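Lactose Operon Repressor (Escherichia coli, PDB 1JYE) binds the operator DNA of the lactose operon and represses its transcription, letting go when an inducer sugar occupies the cleft of its core. Local coordinates at residues Leu84-Ala87 against Asp88-Ala92; Asp129-Asp132 against Ala133-Val136; Arg195-Leu198 against Ala199-Lys203; Phe226-Thr229 against Met230-Leu233; Val301-Leu304 against Leu305-Gln309. The protein carries 1 engineered substitution. One frame throughout, in Å; residues are numbered along the deposited sequence.

Interaction 1: residues Leu84-Ala87 against Asp88-Ala92. Engineered in segment 84-87: L84 (natural residue Lys).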
# COMPACT_ATOMS: atom_id res chain seq x y z
N LEU A 84 6.61 -8.44 10.21
CA LEU A 84 6.36 -7.91 11.55
C LEU A 84 5.34 -8.74 12.31
O LEU A 84 5.46 -8.94 13.51
CB LEU A 84 5.87 -6.46 11.45
CG LEU A 84 6.86 -5.47 10.84
CD1 LEU A 84 6.21 -4.09 10.72
CD2 LEU A 84 8.12 -5.40 11.69
N SER A 85 4.32 -9.23 11.60
CA SER A 85 3.30 -10.05 12.24
C SER A 85 3.89 -11.36 12.77
O SER A 85 3.67 -11.73 13.92
CB SER A 85 2.17 -10.36 11.26
OG SER A 85 1.20 -11.20 11.86
N ARG A 86 4.66 -12.05 11.93
CA ARG A 86 5.26 -13.32 12.32
C ARG A 86 6.32 -13.13 13.40
O ARG A 86 6.45 -13.96 14.30
CB ARG A 86 5.86 -14.02 11.10
CG ARG A 86 6.37 -15.43 11.37
CD ARG A 86 5.29 -16.30 12.01
NE ARG A 86 5.71 -17.69 12.12
CZ ARG A 86 5.13 -18.59 12.92
NH1 ARG A 86 4.10 -18.23 13.68
NH2 ARG A 86 5.58 -19.83 12.95
N ALA A 87 7.08 -12.05 13.31
CA ALA A 87 8.11 -11.76 14.30
C ALA A 87 7.46 -11.61 15.66
O ALA A 87 7.92 -12.17 16.66
CB ALA A 87 8.86 -10.49 13.93
N ASP A 88 6.37 -10.85 15.70
CA ASP A 88 5.62 -10.62 16.94
C ASP A 88 5.18 -11.97 17.50
O ASP A 88 5.30 -12.23 18.70
CB ASP A 88 4.39 -9.76 16.65
CG ASP A 88 3.64 -9.36 17.92
OD1 ASP A 88 2.43 -9.07 17.82
OD2 ASP A 88 4.26 -9.34 19.00
N GLN A 89 4.67 -12.82 16.62
CA GLN A 89 4.20 -14.15 17.00
C GLN A 89 5.30 -14.99 17.63
O GLN A 89 5.05 -15.76 18.56
CB GLN A 89 3.66 -14.89 15.77
CG GLN A 89 2.38 -14.33 15.18
CD GLN A 89 2.05 -14.97 13.84
OE1 GLN A 89 2.05 -16.19 13.70
NE2 GLN A 89 1.77 -14.13 12.84
N LEU A 90 6.52 -14.86 17.12
CA LEU A 90 7.64 -15.63 17.63
C LEU A 90 8.46 -14.92 18.70
O LEU A 90 9.52 -15.41 19.10
CB LEU A 90 8.54 -16.05 16.46
CG LEU A 90 7.84 -16.87 15.37
CD1 LEU A 90 8.79 -17.14 14.22
CD2 LEU A 90 7.33 -18.18 15.96
N GLY A 91 7.98 -13.77 19.15
CA GLY A 91 8.67 -13.02 20.19
C GLY A 91 9.95 -12.32 19.76
O GLY A 91 10.88 -12.18 20.56
N ALA A 92 10.01 -11.88 18.51
CA ALA A 92 11.19 -11.20 18.02
C ALA A 92 10.87 -9.75 17.65
O ALA A 92 9.86 -9.48 17.00
CB ALA A 92 11.74 -11.92 16.80
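R86 and Q89, one turn apart near the end of helix 74-89, cross their side chains at about a right angle. R86 NH1 donates to Q89 OE1 at 2.9 Å; the guanidinium and amide planes stand 64° apart, and the donor reaches the oxygen from above its carbonyl plane, not on a lone pair. At the amide's other end Q89 NE2 gives a hydrogen bond to S85 OG at 3.1 Å, the hydroxyl lying in the amide plane. Two bonds at its two ends thus fix the rotation of the Q89 amide. L90 approaches R86 differently, laying CD2 over the centre of one guanidinium face while its CD1 packs 3.8 Å from R86 NE. R86 reaches both partners with CG anti to its backbone nitrogen (chi1 -173°) and a bend at chi2. With an alanine here, D302 would probably lose its counter-charge, Q89 OE1 its donor and L90 the flat group it covers. The helix closes in a Schellman motif: A92 N bonds to A87 O at 2.8 Å, G91 N to D88 O at 3.1 Å, and G91 takes the positive phi. In the beta-alpha-beta unit this turn leads into strand 93-98, where V94 packs on A87 and on L84, an engineered residue that also meets L71 of the second subunit. Helix 293-308 lies alongside, its D302 forming a salt bridge with R86 NE and its L305 packing on L90.

Interaction 2: residues Asp129-Asp132 against Ala133-Val136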
# COMPACT_ATOMS: atom_id res chain seq x y z
N ASP A 129 21.20 -7.57 -7.90
CA ASP A 129 21.61 -8.53 -8.92
C ASP A 129 22.58 -9.53 -8.28
O ASP A 129 22.90 -9.40 -7.09
CB ASP A 129 22.23 -7.84 -10.15
CG ASP A 129 23.60 -7.22 -9.88
OD1 ASP A 129 24.17 -7.42 -8.80
OD2 ASP A 129 24.10 -6.53 -10.80
N ASP A 130 23.04 -10.51 -9.04
CA ASP A 130 23.93 -11.54 -8.51
C ASP A 130 25.13 -11.02 -7.73
O ASP A 130 25.27 -11.32 -6.54
CB ASP A 130 24.40 -12.45 -9.65
CG ASP A 130 25.12 -13.69 -9.14
OD1 ASP A 130 26.36 -13.65 -9.00
OD2 ASP A 130 24.44 -14.70 -8.86
N GLN A 131 25.98 -10.24 -8.38
CA GLN A 131 27.17 -9.71 -7.73
C GLN A 131 26.89 -8.80 -6.54
O GLN A 131 27.59 -8.87 -5.53
CB GLN A 131 28.04 -8.98 -8.76
CG GLN A 131 29.00 -9.90 -9.50
CD GLN A 131 28.33 -11.16 -10.02
OE1 GLN A 131 27.48 -11.11 -10.91
NE2 GLN A 131 28.72 -12.30 -9.46
N ASP A 132 25.88 -7.95 -6.65
CA ASP A 132 25.55 -7.05 -5.55
C ASP A 132 24.99 -7.80 -4.34
O ASP A 132 25.27 -7.43 -3.20
CB ASP A 132 24.55 -5.97 -6.00
CG ASP A 132 25.16 -4.97 -6.96
OD1 ASP A 132 26.41 -4.86 -7.00
OD2 ASP A 132 24.40 -4.28 -7.67
N ALA A 133 24.21 -8.85 -4.59
CA ALA A 133 23.65 -9.62 -3.48
C ALA A 133 24.78 -10.32 -2.74
O ALA A 133 24.79 -10.39 -1.51
CB ALA A 133 22.64 -10.65 -4.01
N ILE A 134 25.75 -10.85 -3.49
CA ILE A 134 26.89 -11.52 -2.88
C ILE A 134 27.67 -10.50 -2.05
O ILE A 134 28.13 -10.81 -0.95
CB ILE A 134 27.81 -12.14 -3.96
CG1 ILE A 134 27.10 -13.34 -4.60
CG2 ILE A 134 29.14 -12.56 -3.34
CD1 ILE A 134 27.84 -13.92 -5.79
N ALA A 135 27.78 -9.28 -2.57
CA ALA A 135 28.50 -8.22 -1.87
C ALA A 135 27.78 -7.85 -0.57
O ALA A 135 28.41 -7.65 0.47
CB ALA A 135 28.61 -7.00 -2.77
N VAL A 136 26.45 -7.76 -0.62
CA VAL A 136 25.69 -7.43 0.57
C VAL A 136 25.82 -8.55 1.61
O VAL A 136 25.96 -8.29 2.80
CB VAL A 136 24.20 -7.21 0.24
CG1 VAL A 136 23.38 -7.08 1.52
CG2 VAL A 136 24.05 -5.96 -0.61
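D129 O accepts the backbone N-H of A133 at 2.9 Å and thereby opens the hydrogen-bond ladder of helix 130-139. The same residue serves as the N-cap through its side chain. Set between the backbone nitrogen and the carbonyl carbon (chi1 70°), its carboxylate folds back over the first turn, where OD1 takes the D132 N-H in a nearly straight bond of 2.8 Å. D129 therefore secures two amides of the first turn, one with its carbonyl and one with its carboxylate. Further along, the ladder continues with I134 N on D130 O at 3.1 Å and then with V136 N on D132 O. Outside the ladder, D130 and I134 lie side by side and point the same way, I134 CD1 coming within 3.5 Å of D130 OD1. Q131 runs beside I134 too, bending at chi2 until its NE2 makes a weak hydrogen bond to D130 OD1. The other carboxylate oxygen, D130 OD2, is bonded to T154 OG1. On the inner side V136 CG2 rests against D132 O at 3.2 Å, and V136 packs on V104 and V111 of helix 104-115. This beginning of the helix in the unit formed with strands 122-125 and 145-147 thus carries the acidic side chains of D129, D130 and D132. Their negative charge would probably interact well with the partial positive charge of the helix start, while the capping carboxylate satisfies an amide that has no carbonyl of a preceding turn to bond with.

Interaction 3: residues Arg195-Leu198 against Ala199-Lys203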
# COMPACT_ATOMS: atom_id res chain seq x y z
N ARG A 195 13.24 -7.21 -14.19
CA ARG A 195 14.06 -7.81 -15.24
C ARG A 195 13.71 -9.28 -15.46
O ARG A 195 13.55 -9.73 -16.59
CB ARG A 195 15.55 -7.67 -14.92
CG ARG A 195 16.04 -6.22 -14.93
CD ARG A 195 17.57 -6.15 -15.02
NE ARG A 195 18.23 -6.76 -13.87
CZ ARG A 195 18.57 -6.11 -12.76
NH1 ARG A 195 19.18 -6.75 -11.77
NH2 ARG A 195 18.29 -4.82 -12.63
N LEU A 196 13.61 -10.04 -14.37
CA LEU A 196 13.27 -11.46 -14.47
C LEU A 196 11.90 -11.63 -15.12
O LEU A 196 11.69 -12.53 -15.93
CB LEU A 196 13.27 -12.11 -13.09
CG LEU A 196 14.63 -12.23 -12.40
CD1 LEU A 196 14.43 -12.69 -10.95
CD2 LEU A 196 15.51 -13.21 -13.16
N ARG A 197 10.98 -10.74 -14.77
CA ARG A 197 9.62 -10.79 -15.31
C ARG A 197 9.63 -10.50 -16.82
O ARG A 197 9.00 -11.22 -17.60
CB ARG A 197 8.74 -9.77 -14.57
CG ARG A 197 7.24 -9.89 -14.82
CD ARG A 197 6.49 -9.19 -13.67
NE ARG A 197 6.90 -9.77 -12.40
CZ ARG A 197 6.74 -9.21 -11.20
NH1 ARG A 197 6.16 -8.02 -11.08
NH2 ARG A 197 7.18 -9.84 -10.12
N LEU A 198 10.36 -9.47 -17.23
CA LEU A 198 10.41 -9.13 -18.65
C LEU A 198 11.09 -10.24 -19.45
O LEU A 198 10.62 -10.61 -20.53
CB LEU A 198 11.16 -7.80 -18.85
CG LEU A 198 11.32 -7.33 -20.30
CD1 LEU A 198 9.95 -7.25 -20.98
CD2 LEU A 198 12.00 -5.96 -20.31
N ALA A 199 12.19 -10.78 -18.92
CA ALA A 199 12.90 -11.86 -19.61
C ALA A 199 11.99 -13.07 -19.77
O ALA A 199 12.01 -13.74 -20.80
CB ALA A 199 14.16 -12.24 -18.84
N GLY A 200 11.20 -13.33 -18.73
CA GLY A 200 10.28 -14.45 -18.76
C GLY A 200 9.21 -14.29 -19.82
O GLY A 200 8.92 -15.24 -20.55
N TRP A 201 8.61 -13.10 -19.91
CA TRP A 201 7.59 -12.88 -20.92
C TRP A 201 8.17 -13.16 -22.30
O TRP A 201 7.54 -13.83 -23.11
CB TRP A 201 7.08 -11.44 -20.91
CG TRP A 201 6.19 -11.13 -19.76
CD1 TRP A 201 5.37 -12.00 -19.10
CD2 TRP A 201 5.97 -9.85 -19.18
NE1 TRP A 201 4.64 -11.33 -18.14
CE2 TRP A 201 4.99 -10.01 -18.17
CE3 TRP A 201 6.50 -8.57 -19.41
CZ2 TRP A 201 4.53 -8.94 -17.39
CZ3 TRP A 201 6.04 -7.51 -18.64
CH2 TRP A 201 5.07 -7.70 -17.64
N HIS A 202 9.36 -12.64 -22.56
CA HIS A 202 9.99 -12.85 -23.86
C HIS A 202 10.26 -14.32 -24.12
O HIS A 202 10.08 -14.80 -25.24
CB HIS A 202 11.29 -12.05 -23.96
CG HIS A 202 11.07 -10.60 -24.28
ND1 HIS A 202 10.52 -10.18 -25.47
CD2 HIS A 202 11.33 -9.48 -23.57
CE1 HIS A 202 10.46 -8.86 -25.48
NE2 HIS A 202 10.94 -8.41 -24.34
N LYS A 203 10.71 -15.03 -23.09
CA LYS A 203 11.00 -16.45 -23.23
C LYS A 203 9.76 -17.24 -23.67
O LYS A 203 9.81 -17.98 -24.65
CB LYS A 203 11.51 -17.02 -21.90
CG LYS A 203 11.69 -18.54 -21.91
CD LYS A 203 12.18 -19.05 -20.56
CE LYS A 203 12.18 -20.56 -20.51
NZ LYS A 203 12.66 -21.09 -19.20
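R195 O receives the A199 N-H at 2.9 Å, and the residues that follow repeat this bond, with W201 N on R197 O at 3.0 Å and H202 N on L198 O at 3.1 Å. These helical bonds set the spacing at which the side chains of helix 192-207 meet. R197 O has a second role, since it also lies over one face of the W201 ring, offset toward the rim. R197 and W201 run side by side, and the aliphatic part of the arginine makes the contact: its CG stands 4.1 Å from the centroid of the six-membered ring of W201, 22° off the normal, a CH-pi contact over the face. R197 CG is anti to its backbone nitrogen (chi1 -168°), which sends the chain along the indole before a bend at chi3 turns the guanidinium away. L198 CD1 fits between two neighbours, 4.0 Å from W201 CE3 at the ring edge and 3.7 Å from H202 CD2. Were W201 replaced by an alanine, R197 CG would probably lose the surface it lies on, leaving that methylene less confined, and a gap would be likely beside L198 CD1. Past the indole the guanidinium bonds to A245 O, makes a cation-pi contact with Y273 and meets a bound glycerol, probably from the crystallisation liquor. H202 NE2 bonds to E215. The contact thus divides the arginine by chemistry: its methylene is spent on an aromatic face, and its charged end reaches a glycerol-occupied site, consistent with the effector cleft of this family.

Interaction 4: residues Phe226-Thr229 against Met230-Leu233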
# COMPACT_ATOMS: atom_id res chain seq x y z
N PHE A 226 -0.41 4.38 -17.14
CA PHE A 226 -1.28 5.23 -17.94
C PHE A 226 -0.48 5.95 -19.03
O PHE A 226 -0.88 5.95 -20.20
CB PHE A 226 -1.94 6.28 -17.04
CG PHE A 226 -2.78 7.28 -17.80
CD1 PHE A 226 -4.03 6.92 -18.29
CD2 PHE A 226 -2.30 8.56 -18.05
CE1 PHE A 226 -4.80 7.83 -19.01
CE2 PHE A 226 -3.06 9.48 -18.77
CZ PHE A 226 -4.31 9.11 -19.26
N GLN A 227 0.63 6.55 -18.64
CA GLN A 227 1.47 7.29 -19.58
C GLN A 227 2.04 6.40 -20.69
O GLN A 227 1.94 6.74 -21.87
CB GLN A 227 2.62 7.97 -18.84
CG GLN A 227 2.15 8.96 -17.77
CD GLN A 227 3.30 9.57 -16.99
OE1 GLN A 227 4.18 8.85 -16.50
NE2 GLN A 227 3.30 10.89 -16.87
N GLN A 228 2.64 5.28 -20.31
CA GLN A 228 3.22 4.38 -21.29
C GLN A 228 2.19 3.82 -22.26
O GLN A 228 2.44 3.72 -23.47
CB GLN A 228 3.95 3.23 -20.59
CG GLN A 228 5.20 3.67 -19.84
CD GLN A 228 6.18 4.39 -20.74
OE1 GLN A 228 6.55 3.88 -21.80
NE2 GLN A 228 6.61 5.57 -20.32
N THR A 229 1.02 3.47 -21.74
CA THR A 229 -0.03 2.92 -22.58
C THR A 229 -0.60 3.99 -23.51
O THR A 229 -0.86 3.72 -24.68
CB THR A 229 -1.16 2.31 -21.72
OG1 THR A 229 -0.59 1.29 -20.87
CG2 THR A 229 -2.23 1.68 -22.60
N MET A 230 -0.79 5.20 -23.00
CA MET A 230 -1.30 6.28 -23.83
C MET A 230 -0.30 6.58 -24.95
O MET A 230 -0.70 6.83 -26.09
CB MET A 230 -1.53 7.55 -23.01
CG MET A 230 -2.81 7.54 -22.19
SD MET A 230 -4.29 7.30 -23.19
CE MET A 230 -4.04 8.51 -24.46
N GLN A 231 0.99 6.56 -24.63
CA GLN A 231 2.02 6.84 -25.62
C GLN A 231 2.01 5.78 -26.71
O GLN A 231 2.18 6.09 -27.89
CB GLN A 231 3.40 6.91 -24.96
CG GLN A 231 3.54 8.08 -24.00
CD GLN A 231 4.93 8.18 -23.38
OE1 GLN A 231 5.16 8.98 -22.48
NE2 GLN A 231 5.86 7.38 -23.88
N MET A 232 1.82 4.53 -26.31
CA MET A 232 1.77 3.41 -27.25
C MET A 232 0.57 3.57 -28.18
O MET A 232 0.70 3.47 -29.40
CB MET A 232 1.65 2.09 -26.49
CG MET A 232 1.48 0.88 -27.38
SD MET A 232 1.20 -0.63 -26.43
CE MET A 232 -0.50 -0.37 -25.89
N LEU A 233 -0.60 3.82 -27.59
CA LEU A 233 -1.82 3.99 -28.37
C LEU A 233 -1.75 5.21 -29.28
O LEU A 233 -2.20 5.15 -30.43
CB LEU A 233 -3.02 4.10 -27.43
CG LEU A 233 -3.30 2.87 -26.58
CD1 LEU A 233 -4.44 3.15 -25.62
CD2 LEU A 233 -3.63 1.68 -27.47
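M230 and F226 form a Met-aromatic pair one turn apart on helix 222-234, in the periplasmic-binding-protein-like core. M230 leaves the backbone with CB 3.3 Å from F226 O, the carbonyl that also accepts the M230 N-H. Its CG stands anti to the carbonyl carbon (chi1 -78°), a choice that brings this methylene over one face of the F226 ring. There CG lies 3.8 Å from the ring centroid, 17° off the normal and offset toward the rim, nearest to CZ at 3.6 Å; this is a CH-pi contact. The chain then bends at chi2, and SD follows obliquely, 4.8 Å from the F226 centroid and beyond the rim of the ring. A further bend at chi3 turns CE onward, with M230 packing on A256 and S260. The ring that receives the methionine makes a cation-pi contact with R255 and also packs on C281 of the second subunit, which puts this end of the helix at the dimer interface. On another side of the helix Q228 OE1 is bonded to R216 NH1. The inner surface is closed by T229, whose OG1 is bonded to G225 O and whose side chain packs on A253 and A256 of helix 247-259 and on M242 of strand 241-244. T229 and L233 lie side by side, pointing the same way, with T229 CG2 4.0 Å from L233 CD1.

Interaction 5: residues Val301-Leu304 against Leu305-Gln309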
# COMPACT_ATOMS: atom_id res chain seq x y z
N VAL A 301 10.56 -15.05 8.13
CA VAL A 301 10.88 -14.98 9.55
C VAL A 301 11.20 -16.37 10.08
O VAL A 301 12.21 -16.57 10.76
CB VAL A 301 9.72 -14.36 10.36
CG1 VAL A 301 10.05 -14.39 11.85
CG2 VAL A 301 9.49 -12.93 9.91
N ASP A 302 10.35 -17.34 9.76
CA ASP A 302 10.58 -18.71 10.20
C ASP A 302 11.94 -19.19 9.70
O ASP A 302 12.71 -19.79 10.45
CB ASP A 302 9.49 -19.65 9.67
CG ASP A 302 8.09 -19.24 10.09
OD1 ASP A 302 7.93 -18.70 11.20
OD2 ASP A 302 7.15 -19.47 9.31
N ARG A 303 12.22 -18.91 8.43
CA ARG A 303 13.48 -19.31 7.81
C ARG A 303 14.70 -18.66 8.46
O ARG A 303 15.69 -19.33 8.74
CB ARG A 303 13.45 -18.98 6.31
CG ARG A 303 14.63 -19.53 5.50
CD ARG A 303 14.65 -21.06 5.51
NE ARG A 303 13.31 -21.61 5.32
CZ ARG A 303 12.62 -21.56 4.18
NH1 ARG A 303 11.40 -22.07 4.12
NH2 ARG A 303 13.16 -21.01 3.09
N LEU A 304 14.62 -17.36 8.70
CA LEU A 304 15.73 -16.64 9.31
C LEU A 304 16.07 -17.19 10.69
O LEU A 304 17.24 -17.38 11.02
CB LEU A 304 15.41 -15.14 9.44
CG LEU A 304 16.54 -14.30 10.04
CD1 LEU A 304 17.71 -14.25 9.06
CD2 LEU A 304 16.04 -12.89 10.33
N LEU A 305 15.04 -17.43 11.49
CA LEU A 305 15.27 -17.96 12.83
C LEU A 305 15.86 -19.37 12.76
O LEU A 305 16.70 -19.73 13.58
CB LEU A 305 13.96 -17.94 13.64
CG LEU A 305 13.38 -16.54 13.84
CD1 LEU A 305 12.22 -16.60 14.81
CD2 LEU A 305 14.46 -15.59 14.36
N GLN A 306 15.42 -20.17 11.79
CA GLN A 306 15.96 -21.52 11.63
C GLN A 306 17.43 -21.40 11.24
O GLN A 306 18.27 -22.14 11.74
CB GLN A 306 15.19 -22.29 10.56
CG GLN A 306 13.73 -22.52 10.90
CD GLN A 306 13.49 -23.80 11.67
OE1 GLN A 306 14.26 -24.16 12.56
NE2 GLN A 306 12.41 -24.50 11.33
N LEU A 307 17.72 -20.46 10.35
CA LEU A 307 19.10 -20.25 9.91
C LEU A 307 19.98 -19.83 11.09
O LEU A 307 21.12 -20.30 11.22
CB LEU A 307 19.16 -19.16 8.83
CG LEU A 307 18.66 -19.57 7.44
CD1 LEU A 307 18.51 -18.34 6.56
CD2 LEU A 307 19.62 -20.57 6.83
N SER A 308 19.44 -18.97 11.95
CA SER A 308 20.18 -18.49 13.11
C SER A 308 20.48 -19.60 14.11
O SER A 308 21.42 -19.50 14.90
CB SER A 308 19.42 -17.36 13.81
OG SER A 308 18.25 -17.83 14.45
N GLN A 309 19.68 -20.67 14.07
CA GLN A 309 19.88 -21.79 14.97
C GLN A 309 20.55 -22.97 14.27
O GLN A 309 20.71 -24.04 14.86
CB GLN A 309 18.54 -22.24 15.57
CG GLN A 309 17.86 -21.18 16.42
CD GLN A 309 16.59 -21.69 17.09
OE1 GLN A 309 15.91 -20.95 17.80
NE2 GLN A 309 16.28 -22.96 16.88
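The last two turns of helix 293-308 meet here in a local contact, residues 301-304 against 305-309, on the flank of the core that faces helix 74-89. Backbone bonds join the turns, among them L305 N on V301 O at 3.0 Å and L307 N on R303 O at 2.8 Å. Apolar side chains follow the same spacing: V301 CG1 lies 4.3 Å from L305 CD1, and both residues pack on the neighbouring helix or the turn that ends it. R303 contributes its aliphatic part, with CG 4.2 Å from L307 CD1, before bends at chi2 and chi3 carry the guanidinium off to Q317. Q306 CG comes within 2.9 Å of D302 O, a tight, possibly strained approach, and the amide beyond it bends away to reach Q311. At the helix end S308 turns its hydroxyl back, chi1 70°, between the backbone nitrogen and carbonyl carbon. From there OG donates to L305 O at 2.6 Å, while S308 N bonds to L304 O. The hydroxyl thus satisfies a last-turn carbonyl whose bond from Q309 N is weak, which probably compensates in part for the weakening backbone bonds at the helix end.

How the interactions relate
The five contacts come in series along the chain, each on or at the end of a single helix, across a two-lobed core. Interactions 1 and 2 lie on helices flanking the sheet with strands 63-68 and 122-125; interactions 3 and 4 belong to the second lobe, with strands 182-186 and 241-244. Interaction 5 comes late yet returns to the first lobe: it touches interaction 1, their centres about 12 Å apart, and lies about 45 Å between centres from interaction 4. Between the lobes, interactions 2 and 3 meet where D129 CB packs on R195 NH1 at 3.6 Å. Interactions 1 and 4, with centres about 43 Å apart, both reach the second subunit; the dimer interface therefore involves both lobes.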